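Local structure of poly-gamma-glutamate hydrolase (3A9L) at residues A[170-173]-A[179-182]; A[172-177]-A[190-195]; A[12-17]-A[21-26]; A[50-55]-A[100-105]. The protein hydrolyses the gamma-glutamyl linkages of bacterial poly-gamma-glutamate, acting as a zinc-dependent peptidase encoded by a Bacillus phage. All blocks are in the same frame, centred on the assembly; numbering follows the deposited sequence.

Contact 1 (A[170-173]-A[179-182]); sequences QRRA and DWSK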
# COMPACT_ATOMS: atom_id res chain seq x y z
N GLN A 170 -11.03 -22.13 -12.14
CA GLN A 170 -11.19 -20.91 -12.92
C GLN A 170 -9.94 -20.04 -12.84
O GLN A 170 -9.48 -19.47 -13.86
CB GLN A 170 -12.43 -20.12 -12.47
CG GLN A 170 -12.50 -18.70 -13.13
CD GLN A 170 -12.68 -18.73 -14.64
OE1 GLN A 170 -13.79 -18.83 -15.14
NE2 GLN A 170 -11.58 -18.61 -15.36
N ARG A 171 -9.43 -19.90 -11.61
CA ARG A 171 -8.18 -19.21 -11.32
C ARG A 171 -6.96 -19.87 -11.98
O ARG A 171 -6.06 -19.17 -12.42
CB ARG A 171 -7.99 -19.07 -9.82
CG ARG A 171 -9.14 -18.35 -9.11
CD ARG A 171 -8.94 -18.27 -7.59
NE ARG A 171 -9.32 -19.49 -6.90
CZ ARG A 171 -8.50 -20.21 -6.13
NH1 ARG A 171 -7.23 -19.83 -5.91
NH2 ARG A 171 -8.96 -21.30 -5.54
N ARG A 172 -6.95 -21.21 -12.09
CA ARG A 172 -5.91 -21.86 -12.87
C ARG A 172 -6.00 -21.48 -14.35
O ARG A 172 -4.97 -21.36 -14.99
CB ARG A 172 -5.87 -23.40 -12.69
CG ARG A 172 -5.01 -23.87 -11.52
CD ARG A 172 -4.89 -25.38 -11.47
NE ARG A 172 -5.18 -25.97 -10.15
CZ ARG A 172 -4.34 -26.10 -9.12
NH1 ARG A 172 -3.09 -25.64 -9.17
NH2 ARG A 172 -4.77 -26.68 -8.02
N ALA A 173 -7.22 -21.21 -14.85
CA ALA A 173 -7.40 -20.83 -16.24
C ALA A 173 -7.06 -19.35 -16.53
O ALA A 173 -6.92 -18.99 -17.69
CB ALA A 173 -8.82 -21.21 -16.75
N ASP A 179 -1.26 -23.17 -15.20
CA ASP A 179 -0.31 -23.43 -14.14
C ASP A 179 -0.23 -22.24 -13.20
O ASP A 179 0.24 -21.18 -13.59
CB ASP A 179 1.06 -23.71 -14.75
CG ASP A 179 2.13 -23.86 -13.70
OD1 ASP A 179 1.78 -24.41 -12.65
OD2 ASP A 179 3.28 -23.42 -13.92
N TRP A 180 -0.66 -22.39 -11.96
CA TRP A 180 -0.66 -21.21 -11.11
C TRP A 180 0.58 -21.02 -10.22
O TRP A 180 0.53 -20.28 -9.25
CB TRP A 180 -1.99 -21.02 -10.33
CG TRP A 180 -2.28 -21.97 -9.21
CD1 TRP A 180 -1.39 -22.80 -8.57
CD2 TRP A 180 -3.53 -22.12 -8.54
NE1 TRP A 180 -2.04 -23.48 -7.56
CE2 TRP A 180 -3.35 -23.08 -7.52
CE3 TRP A 180 -4.81 -21.54 -8.72
CZ2 TRP A 180 -4.39 -23.49 -6.69
CZ3 TRP A 180 -5.85 -21.95 -7.87
CH2 TRP A 180 -5.63 -22.92 -6.87
N SER A 181 1.70 -21.64 -10.58
CA SER A 181 2.90 -21.49 -9.73
C SER A 181 3.37 -20.03 -9.69
O SER A 181 3.21 -19.28 -10.68
CB SER A 181 4.03 -22.45 -10.13
OG SER A 181 4.55 -22.19 -11.42
N LYS A 182 3.91 -19.62 -8.54
CA LYS A 182 4.26 -18.20 -8.35
C LYS A 182 5.11 -17.73 -9.51
O LYS A 182 4.90 -16.63 -10.05
CB LYS A 182 4.98 -17.95 -7.01
CG LYS A 182 4.74 -16.54 -6.41
CD LYS A 182 5.66 -15.43 -7.01
CE LYS A 182 4.99 -14.05 -6.99
NZ LYS A 182 4.61 -13.61 -5.62
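Arg-171 NH1 donates a hydrogen bond to the carbonyl oxygen of Val-46 while standing 3.2 Å from CZ3 of Trp-180, so the same nitrogen bonds the backbone of one loop and packs obliquely near the indole of another. The rest of this guanidinium is gripped as well: NE bonds to Ile-166 O, and NH2 reaches Tyr-105 O weakly. Held in this way, the group meets the far end of the six-membered ring with its plane 34° from that of the indole.

Arg-172 comes from the other side and illustrates a true cation-pi contact. Its CZ lies 3.9 Å from the centroid of the six-membered ring of Trp-180, over the face though shifted toward the rim. The chain runs along the same face, where CG makes a CH-pi contact 4.1 Å from that centroid, and a bend at chi3 (-130°) then brings the guanidinium back over the indole. NH1 ends 2.9 Å from Trp-180 NE1, a close approach of two donors that cannot bond to each other. NH2 is engaged elsewhere, in a salt bridge to Asp-108, which would help hold the group over the ring.

Trp-180 can enter between the two arginines because its CG takes the crowded position between backbone N and carbonyl carbon (chi1 72°). Beside it, the loop is braced by Ser-181 OG, which bonds to Asp-179 OD2 at 3.1 Å.

The contact thus pins the loop that follows helix 168-173 back onto that helix, beside the end of strand 98-105; the side chain of Arg-171 is about 4 Å from that of the zinc ligand Glu-45.

Contact 2 (A[172-177]-A[190-195]); sequences RAFFQN and QEFLDY
Ala-173 comes first along 172-177, its CB lying 4.1 Å from Glu-191 OE2. That carboxylate oxygen has stronger partners elsewhere, a salt bridge to Lys-111 and a hydrogen bond from Gln-170, so the methyl group merely packs beside an acid already held in place.

Phe-174 then carries most of the contact and shows how one ring can join two turns of a helix. Its backbone oxygen sits 3.4 Å from Phe-192 CB, where the two backbones come closest. With CG beside its own backbone N (chi1 -67°), the Phe-174 ring reaches into the groove between Phe-192 and Tyr-195. It plays both parts in a chain of T-shaped contacts. Phe-192 turns its edge toward the face of Phe-174, with centroids 5.4 Å apart and planes at 79°, and its CD1 comes to 3.6 Å from Phe-174 CG. Phe-174 in turn points its own edge at the face of Tyr-195, where CZ stands over the ring centre and CE1 lies 3.5 Å from Tyr-195 CD2. The Tyr-195 hydroxyl is taken by a hydrogen bond with Thr-113. The outcome is a buried aromatic cluster.

Phe-175 starts away from helix 190-209, and its ring packs against Trp-180, with Phe-174 CB over one face. Gln-176 NE2 bonds to Val-188 O just ahead of that helix.

The cluster therefore fastens the stretch around the end of helix 168-173 to the first turns of helix 190-209. Beyond it, Phe-192 rests on Leu-51 and Arg-54 of helix 48-59, and Tyr-195 lies against Leu-164 and Ile-166 of strand 162-167.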
# COMPACT_ATOMS: atom_id res chain seq x y z
N ARG A 172 -6.95 -21.21 -12.09
CA ARG A 172 -5.91 -21.86 -12.87
C ARG A 172 -6.00 -21.48 -14.35
O ARG A 172 -4.97 -21.36 -14.99
CB ARG A 172 -5.87 -23.40 -12.69
CG ARG A 172 -5.01 -23.87 -11.52
CD ARG A 172 -4.89 -25.38 -11.47
NE ARG A 172 -5.18 -25.97 -10.15
CZ ARG A 172 -4.34 -26.10 -9.12
NH1 ARG A 172 -3.09 -25.64 -9.17
NH2 ARG A 172 -4.77 -26.68 -8.02
N ALA A 173 -7.22 -21.21 -14.85
CA ALA A 173 -7.40 -20.83 -16.24
C ALA A 173 -7.06 -19.35 -16.53
O ALA A 173 -6.92 -18.99 -17.69
CB ALA A 173 -8.82 -21.21 -16.75
N PHE A 174 -6.92 -18.52 -15.49
CA PHE A 174 -6.28 -17.18 -15.63
C PHE A 174 -4.81 -17.24 -16.12
O PHE A 174 -4.29 -16.23 -16.62
CB PHE A 174 -6.23 -16.41 -14.29
CG PHE A 174 -7.58 -16.00 -13.70
CD1 PHE A 174 -8.74 -15.87 -14.47
CD2 PHE A 174 -7.66 -15.69 -12.33
CE1 PHE A 174 -9.95 -15.47 -13.89
CE2 PHE A 174 -8.88 -15.29 -11.74
CZ PHE A 174 -10.03 -15.18 -12.52
N PHE A 175 -4.11 -18.36 -15.93
CA PHE A 175 -2.65 -18.38 -16.16
C PHE A 175 -2.25 -19.30 -17.30
O PHE A 175 -2.86 -20.33 -17.52
CB PHE A 175 -1.85 -18.76 -14.89
CG PHE A 175 -2.15 -17.87 -13.71
CD1 PHE A 175 -1.67 -16.57 -13.66
CD2 PHE A 175 -2.92 -18.34 -12.66
CE1 PHE A 175 -1.97 -15.73 -12.58
CE2 PHE A 175 -3.22 -17.51 -11.57
CZ PHE A 175 -2.74 -16.21 -11.53
N GLN A 176 -1.23 -18.88 -18.03
CA GLN A 176 -0.65 -19.61 -19.15
C GLN A 176 -0.26 -21.02 -18.76
O GLN A 176 0.46 -21.20 -17.77
CB GLN A 176 0.57 -18.82 -19.64
CG GLN A 176 0.18 -17.52 -20.32
CD GLN A 176 -0.34 -17.77 -21.68
OE1 GLN A 176 0.22 -18.60 -22.40
NE2 GLN A 176 -1.44 -17.12 -22.04
N ASN A 177 -0.73 -22.03 -19.51
CA ASN A 177 -0.45 -23.45 -19.20
C ASN A 177 -1.38 -24.05 -18.13
O ASN A 177 -1.18 -25.18 -17.67
CB ASN A 177 1.02 -23.61 -18.72
CG ASN A 177 1.73 -24.77 -19.37
OD1 ASN A 177 1.28 -25.31 -20.38
ND2 ASN A 177 2.90 -25.13 -18.81
N GLN A 190 -6.04 -14.98 -21.91
CA GLN A 190 -7.08 -14.08 -22.41
C GLN A 190 -8.28 -14.10 -21.47
O GLN A 190 -8.84 -13.05 -21.20
CB GLN A 190 -7.49 -14.47 -23.82
CG GLN A 190 -8.97 -14.36 -24.14
CD GLN A 190 -9.22 -14.87 -25.54
OE1 GLN A 190 -9.60 -16.02 -25.72
NE2 GLN A 190 -8.92 -14.04 -26.55
N GLU A 191 -8.63 -15.27 -20.94
CA GLU A 191 -9.72 -15.39 -19.95
C GLU A 191 -9.47 -14.49 -18.75
O GLU A 191 -10.38 -13.79 -18.33
CB GLU A 191 -9.96 -16.83 -19.51
CG GLU A 191 -11.30 -17.06 -18.77
CD GLU A 191 -11.91 -18.43 -19.02
OE1 GLU A 191 -12.16 -18.78 -20.19
OE2 GLU A 191 -12.16 -19.16 -18.04
N PHE A 192 -8.24 -14.49 -18.22
CA PHE A 192 -7.86 -13.52 -17.18
C PHE A 192 -8.25 -12.10 -17.54
O PHE A 192 -8.97 -11.43 -16.78
CB PHE A 192 -6.36 -13.58 -16.81
CG PHE A 192 -5.96 -12.54 -15.79
CD1 PHE A 192 -6.16 -12.75 -14.43
CD2 PHE A 192 -5.40 -11.32 -16.20
CE1 PHE A 192 -5.80 -11.78 -13.48
CE2 PHE A 192 -5.04 -10.34 -15.28
CZ PHE A 192 -5.23 -10.55 -13.91
N LEU A 193 -7.78 -11.63 -18.69
CA LEU A 193 -8.05 -10.25 -19.17
C LEU A 193 -9.55 -9.93 -19.31
O LEU A 193 -10.03 -8.88 -18.84
CB LEU A 193 -7.31 -9.98 -20.48
CG LEU A 193 -5.78 -10.22 -20.51
CD1 LEU A 193 -5.19 -10.01 -21.88
CD2 LEU A 193 -5.03 -9.33 -19.51
N ASP A 194 -10.29 -10.83 -19.96
CA ASP A 194 -11.75 -10.72 -20.06
C ASP A 194 -12.46 -10.66 -18.69
O ASP A 194 -13.45 -9.92 -18.50
CB ASP A 194 -12.29 -11.89 -20.89
CG ASP A 194 -11.87 -11.84 -22.36
OD1 ASP A 194 -11.47 -10.77 -22.85
OD2 ASP A 194 -11.97 -12.87 -23.06
N TYR A 195 -11.96 -11.44 -17.73
CA TYR A 195 -12.56 -11.48 -16.40
C TYR A 195 -12.39 -10.08 -15.80
O TYR A 195 -13.38 -9.42 -15.45
CB TYR A 195 -11.88 -12.56 -15.54
CG TYR A 195 -12.69 -13.04 -14.34
CD1 TYR A 195 -12.84 -12.23 -13.21
CD2 TYR A 195 -13.26 -14.29 -14.32
CE1 TYR A 195 -13.56 -12.65 -12.12
CE2 TYR A 195 -13.98 -14.74 -13.21
CZ TYR A 195 -14.13 -13.91 -12.12
OH TYR A 195 -14.82 -14.32 -11.01

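Contact 3 (A[12-17]-A[21-26]); sequences ALENAE and VAYNIE
Tyr-23 offers one face of its ring to Leu-13, whose CD2 stands 4.1 Å above the plane and off toward the rim, while a bound water lies in the ring plane at the edge beside the hydroxyl. The ring of Phe-66 also meets Tyr-23, the two planes about 20° apart. The motif is a helix followed through a short loop by a strand of the mixed sheet that is outermost within this chain. Helix 12-16 and strand 23-26 make 122° between their N-to-C directions, and the tyrosine packs between them.

Two glutamates also border it. Glu-14 crosses Tyr-23 at about a right angle, with CG nearest, 3.3 Å from the hydroxyl oxygen, and the carboxylate carbon close behind. Extended beyond CG, that chain sends its carboxylate on past the ring, where OE2 is 3.9 Å from Ile-25 CD1 and OE1 forms a salt bridge with Arg-29 of the second subunit. Glu-17 lays its CB obliquely against the ring, and its bent chain brings OE1 to 3.4 Å from Ala-22 CB; OE2 is paired with Arg-76.

This example shows how an edge strand can pair within its chain and across the subunit interface. Ile-25 and Glu-26 pair with an antiparallel strand of the second subunit, so the sheet continues into it, while on the other side strand 62-68 lies against strand 23-29.

The polar link between helix and strand is indirect: the water donates a short hydrogen bond of 2.5 Å to Glu-14 O and sits 2.9 Å from Tyr-23 OH, bonded to both.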
# COMPACT_ATOMS: atom_id res chain seq x y z
N ALA A 12 -4.39 -12.50 16.61
CA ALA A 12 -3.82 -13.81 16.88
C ALA A 12 -2.83 -14.25 15.80
O ALA A 12 -1.75 -14.76 16.09
CB ALA A 12 -4.93 -14.85 17.03
N LEU A 13 -3.22 -14.04 14.54
CA LEU A 13 -2.35 -14.30 13.41
C LEU A 13 -1.09 -13.45 13.45
O LEU A 13 0.02 -13.98 13.35
CB LEU A 13 -3.10 -14.06 12.08
CG LEU A 13 -2.35 -14.46 10.80
CD1 LEU A 13 -3.29 -14.72 9.68
CD2 LEU A 13 -1.37 -13.43 10.35
N GLU A 14 -1.25 -12.14 13.59
CA GLU A 14 -0.11 -11.24 13.58
C GLU A 14 0.84 -11.50 14.75
O GLU A 14 2.09 -11.42 14.61
CB GLU A 14 -0.63 -9.80 13.55
CG GLU A 14 -1.15 -9.46 12.16
CD GLU A 14 -1.23 -7.95 11.85
OE1 GLU A 14 -0.70 -7.14 12.63
OE2 GLU A 14 -1.80 -7.59 10.78
N ASN A 15 0.24 -11.84 15.89
CA ASN A 15 0.97 -12.15 17.11
C ASN A 15 1.93 -13.31 16.94
O ASN A 15 3.00 -13.33 17.53
CB ASN A 15 -0.01 -12.44 18.27
CG ASN A 15 -0.37 -11.20 19.06
OD1 ASN A 15 0.29 -10.15 18.95
ND2 ASN A 15 -1.43 -11.30 19.86
N ALA A 16 1.55 -14.27 16.09
CA ALA A 16 2.30 -15.51 15.93
C ALA A 16 3.19 -15.55 14.68
O ALA A 16 4.24 -16.19 14.70
CB ALA A 16 1.35 -16.66 15.92
N GLU A 17 2.75 -14.89 13.60
CA GLU A 17 3.44 -14.97 12.31
C GLU A 17 4.35 -13.77 12.18
O GLU A 17 4.16 -12.80 12.89
CB GLU A 17 2.43 -14.99 11.18
CG GLU A 17 1.44 -16.16 11.27
CD GLU A 17 2.10 -17.50 10.95
OE1 GLU A 17 3.24 -17.54 10.41
OE2 GLU A 17 1.44 -18.52 11.20
N VAL A 21 7.71 -12.37 6.19
CA VAL A 21 8.10 -13.77 6.01
C VAL A 21 6.89 -14.68 5.67
O VAL A 21 6.89 -15.32 4.63
CB VAL A 21 8.97 -14.34 7.18
CG1 VAL A 21 9.17 -15.84 7.01
CG2 VAL A 21 10.33 -13.64 7.27
N ALA A 22 5.88 -14.74 6.54
CA ALA A 22 4.62 -15.47 6.22
C ALA A 22 3.55 -14.62 5.50
O ALA A 22 2.69 -15.16 4.77
CB ALA A 22 4.03 -16.11 7.47
N TYR A 23 3.56 -13.30 5.71
CA TYR A 23 2.54 -12.46 5.12
C TYR A 23 3.05 -11.02 4.92
O TYR A 23 3.99 -10.59 5.58
CB TYR A 23 1.26 -12.45 6.00
CG TYR A 23 1.39 -11.57 7.21
CD1 TYR A 23 1.99 -12.05 8.38
CD2 TYR A 23 0.91 -10.24 7.19
CE1 TYR A 23 2.09 -11.23 9.53
CE2 TYR A 23 1.04 -9.43 8.31
CZ TYR A 23 1.62 -9.92 9.46
OH TYR A 23 1.73 -9.12 10.56
N ASN A 24 2.44 -10.32 3.96
CA ASN A 24 2.59 -8.87 3.83
C ASN A 24 1.21 -8.20 3.62
O ASN A 24 0.21 -8.88 3.35
CB ASN A 24 3.69 -8.48 2.80
CG ASN A 24 3.27 -8.61 1.33
OD1 ASN A 24 2.10 -8.56 0.97
ND2 ASN A 24 4.26 -8.70 0.48
N ILE A 25 1.16 -6.88 3.81
CA ILE A 25 -0.03 -6.11 3.52
C ILE A 25 0.30 -4.97 2.54
O ILE A 25 1.32 -4.25 2.69
CB ILE A 25 -0.66 -5.52 4.81
CG1 ILE A 25 -0.69 -6.56 5.96
CG2 ILE A 25 -2.09 -5.00 4.51
CD1 ILE A 25 -1.23 -6.03 7.28
N GLU A 26 -0.59 -4.79 1.56
CA GLU A 26 -0.45 -3.77 0.51
C GLU A 26 -1.72 -2.92 0.46
O GLU A 26 -2.84 -3.45 0.51
CB GLU A 26 -0.24 -4.43 -0.87
CG GLU A 26 0.99 -5.30 -1.01
CD GLU A 26 1.35 -5.53 -2.48
OE1 GLU A 26 0.46 -5.47 -3.36
OE2 GLU A 26 2.54 -5.74 -2.76
O HOH W 1 3.29 -10.07 12.84

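Contact 4 (A[50-55]-A[100-105]); sequences ELIYRV and VSFHGY. With ZN (zinc ion), chain C.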
# COMPACT_ATOMS: atom_id res chain seq x y z
N GLU A 50 -3.41 -11.01 -8.50
CA GLU A 50 -3.15 -10.62 -9.90
C GLU A 50 -4.42 -10.07 -10.53
O GLU A 50 -4.38 -9.12 -11.31
CB GLU A 50 -2.62 -11.81 -10.72
CG GLU A 50 -1.20 -12.31 -10.27
CD GLU A 50 -1.16 -13.16 -9.00
OE1 GLU A 50 -2.14 -13.85 -8.66
OE2 GLU A 50 -0.10 -13.14 -8.32
N LEU A 51 -5.55 -10.67 -10.18
CA LEU A 51 -6.81 -10.16 -10.67
C LEU A 51 -7.10 -8.81 -10.07
O LEU A 51 -7.60 -7.96 -10.75
CB LEU A 51 -7.96 -11.15 -10.43
CG LEU A 51 -9.37 -10.63 -10.75
CD1 LEU A 51 -9.54 -10.33 -12.27
CD2 LEU A 51 -10.43 -11.58 -10.24
N ILE A 52 -6.78 -8.61 -8.79
CA ILE A 52 -7.04 -7.30 -8.18
C ILE A 52 -6.15 -6.23 -8.81
O ILE A 52 -6.61 -5.10 -9.05
CB ILE A 52 -6.90 -7.34 -6.67
CG1 ILE A 52 -8.20 -7.91 -6.07
CG2 ILE A 52 -6.58 -5.95 -6.11
CD1 ILE A 52 -8.04 -8.51 -4.73
N TYR A 53 -4.90 -6.58 -9.09
CA TYR A 53 -3.96 -5.65 -9.74
C TYR A 53 -4.50 -5.12 -11.05
O TYR A 53 -4.47 -3.91 -11.30
CB TYR A 53 -2.63 -6.34 -10.00
CG TYR A 53 -1.68 -6.27 -8.85
CD1 TYR A 53 -2.11 -6.47 -7.54
CD2 TYR A 53 -0.34 -6.03 -9.07
CE1 TYR A 53 -1.23 -6.40 -6.49
CE2 TYR A 53 0.55 -5.97 -8.03
CZ TYR A 53 0.10 -6.15 -6.74
OH TYR A 53 1.01 -6.08 -5.72
N ARG A 54 -4.99 -6.04 -11.88
CA ARG A 54 -5.53 -5.75 -13.20
C ARG A 54 -6.84 -4.94 -13.08
O ARG A 54 -7.06 -3.98 -13.85
CB ARG A 54 -5.77 -7.08 -13.96
CG ARG A 54 -6.17 -6.97 -15.46
CD ARG A 54 -5.04 -6.32 -16.28
NE ARG A 54 -5.47 -6.05 -17.65
CZ ARG A 54 -4.95 -5.10 -18.42
NH1 ARG A 54 -3.97 -4.33 -17.95
NH2 ARG A 54 -5.41 -4.92 -19.65
N VAL A 55 -7.72 -5.33 -12.15
CA VAL A 55 -8.96 -4.56 -11.96
C VAL A 55 -8.68 -3.11 -11.51
O VAL A 55 -9.38 -2.16 -11.90
CB VAL A 55 -9.96 -5.25 -10.97
CG1 VAL A 55 -11.16 -4.34 -10.71
CG2 VAL A 55 -10.47 -6.54 -11.57
N VAL A 100 -15.65 -4.32 -3.54
CA VAL A 100 -15.71 -5.63 -4.20
C VAL A 100 -14.57 -6.53 -3.70
O VAL A 100 -13.39 -6.19 -3.84
CB VAL A 100 -15.66 -5.47 -5.74
CG1 VAL A 100 -15.59 -6.82 -6.42
CG2 VAL A 100 -16.88 -4.73 -6.24
N SER A 101 -14.90 -7.69 -3.15
CA SER A 101 -13.86 -8.57 -2.56
C SER A 101 -13.60 -9.75 -3.49
O SER A 101 -14.50 -10.18 -4.16
CB SER A 101 -14.27 -9.08 -1.20
OG SER A 101 -15.45 -9.86 -1.27
N PHE A 102 -12.38 -10.26 -3.53
CA PHE A 102 -12.07 -11.37 -4.42
C PHE A 102 -11.55 -12.60 -3.65
O PHE A 102 -10.55 -12.51 -2.94
CB PHE A 102 -11.05 -10.94 -5.49
CG PHE A 102 -11.54 -9.82 -6.38
CD1 PHE A 102 -11.49 -8.49 -5.96
CD2 PHE A 102 -12.05 -10.11 -7.63
CE1 PHE A 102 -11.95 -7.44 -6.81
CE2 PHE A 102 -12.49 -9.09 -8.48
CZ PHE A 102 -12.46 -7.76 -8.06
N HIS A 103 -12.20 -13.74 -3.87
CA HIS A 103 -11.94 -14.97 -3.11
C HIS A 103 -11.70 -16.17 -3.97
O HIS A 103 -12.11 -16.22 -5.14
CB HIS A 103 -13.08 -15.27 -2.15
CG HIS A 103 -13.11 -14.37 -0.95
ND1 HIS A 103 -12.49 -14.69 0.23
CD2 HIS A 103 -13.65 -13.14 -0.77
CE1 HIS A 103 -12.66 -13.70 1.09
NE2 HIS A 103 -13.36 -12.75 0.51
N GLY A 104 -11.02 -17.14 -3.39
CA GLY A 104 -10.80 -18.42 -4.09
C GLY A 104 -11.45 -19.58 -3.34
O GLY A 104 -11.29 -19.70 -2.12
N TYR A 105 -12.19 -20.44 -4.04
CA TYR A 105 -12.72 -21.63 -3.36
C TYR A 105 -12.27 -22.86 -4.13
O TYR A 105 -11.93 -22.74 -5.31
CB TYR A 105 -14.27 -21.55 -3.15
CG TYR A 105 -15.10 -21.82 -4.38
CD1 TYR A 105 -15.51 -23.12 -4.70
CD2 TYR A 105 -15.47 -20.78 -5.24
CE1 TYR A 105 -16.28 -23.37 -5.86
CE2 TYR A 105 -16.25 -21.02 -6.39
CZ TYR A 105 -16.65 -22.32 -6.69
OH TYR A 105 -17.40 -22.56 -7.82
ZN ZN C . -11.38 -16.38 0.79
O HOH W 2 -12.74 -17.94 -0.15
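Phe-102 packs its ring against Leu-51 and Ile-52, and these two residues make the tight part of the contact. Ile-52 presses CG1 to within 3.3 Å of Phe-102 CD1, and Leu-51 sets CD2 at 3.4 Å from Phe-102 CD2, so that isoleucine meets the CD1 flank and leucine the CD2 and CE2 flank. Both approach obliquely, from the helix side of the ring plane. Leu-51 reaches it with CG anti to its backbone N (chi1 172°), crossing the phenylalanine at about a right angle. Packing relaxes toward the ring tip, where Val-55 CG2 stays 4.2 Å from Phe-102 CZ.

Here a helix packs on the sheet of an open alpha/beta mixed core, consistent with the zinc exopeptidase clan. Segment 50-55 runs nearly antiparallel to 100-105, at 153°, and the axes of these two segments come within 9.7 Å. Strand 98-105 is an inner one, parallel to both 34-42 and 162-167, and helix 48-59 also leans on strand 62-68 through Ile-52 and on helix 190-209 through Leu-51.

The other face of the strand is polar and carries water. His-103, the residue next to Phe-102, turns away from the helix and binds the zinc ion through ND1 at 2.1 Å, alongside His-40 and Glu-45. A water is a further ligand, 2.3 Å from the zinc ion, and donates a hydrogen bond of 3.0 Å to Gly-104 O. The backbone N of Gly-104 bonds to Glu-45 OE1, which ties this metal ligand to the strand that supplies His-103.

How the contacts relate
From the N terminus, contact 3 closes first, a short loop joining helix 10-16 to a strand outermost within this chain. Contact 4 spans the longest stretch, with 44 residues between its segments, and brings helix 48-59 against the inner strand 98-105; contacts 3 and 4 meet where Glu-26 OE1 lies 2.5 Å from Tyr-53 OH. Contacts 1 and 2 both set out from the end of helix 168-173, and their spans overlap: 179-182 falls within the loop that contact 2 closes at helix 190-209. Contacts 1 and 2 each touch contact 4, at Tyr-105 and Glu-50 respectively, so the C-terminal elements rest on the zinc-bearing core, while contact 3 touches neither contact 1 nor contact 2.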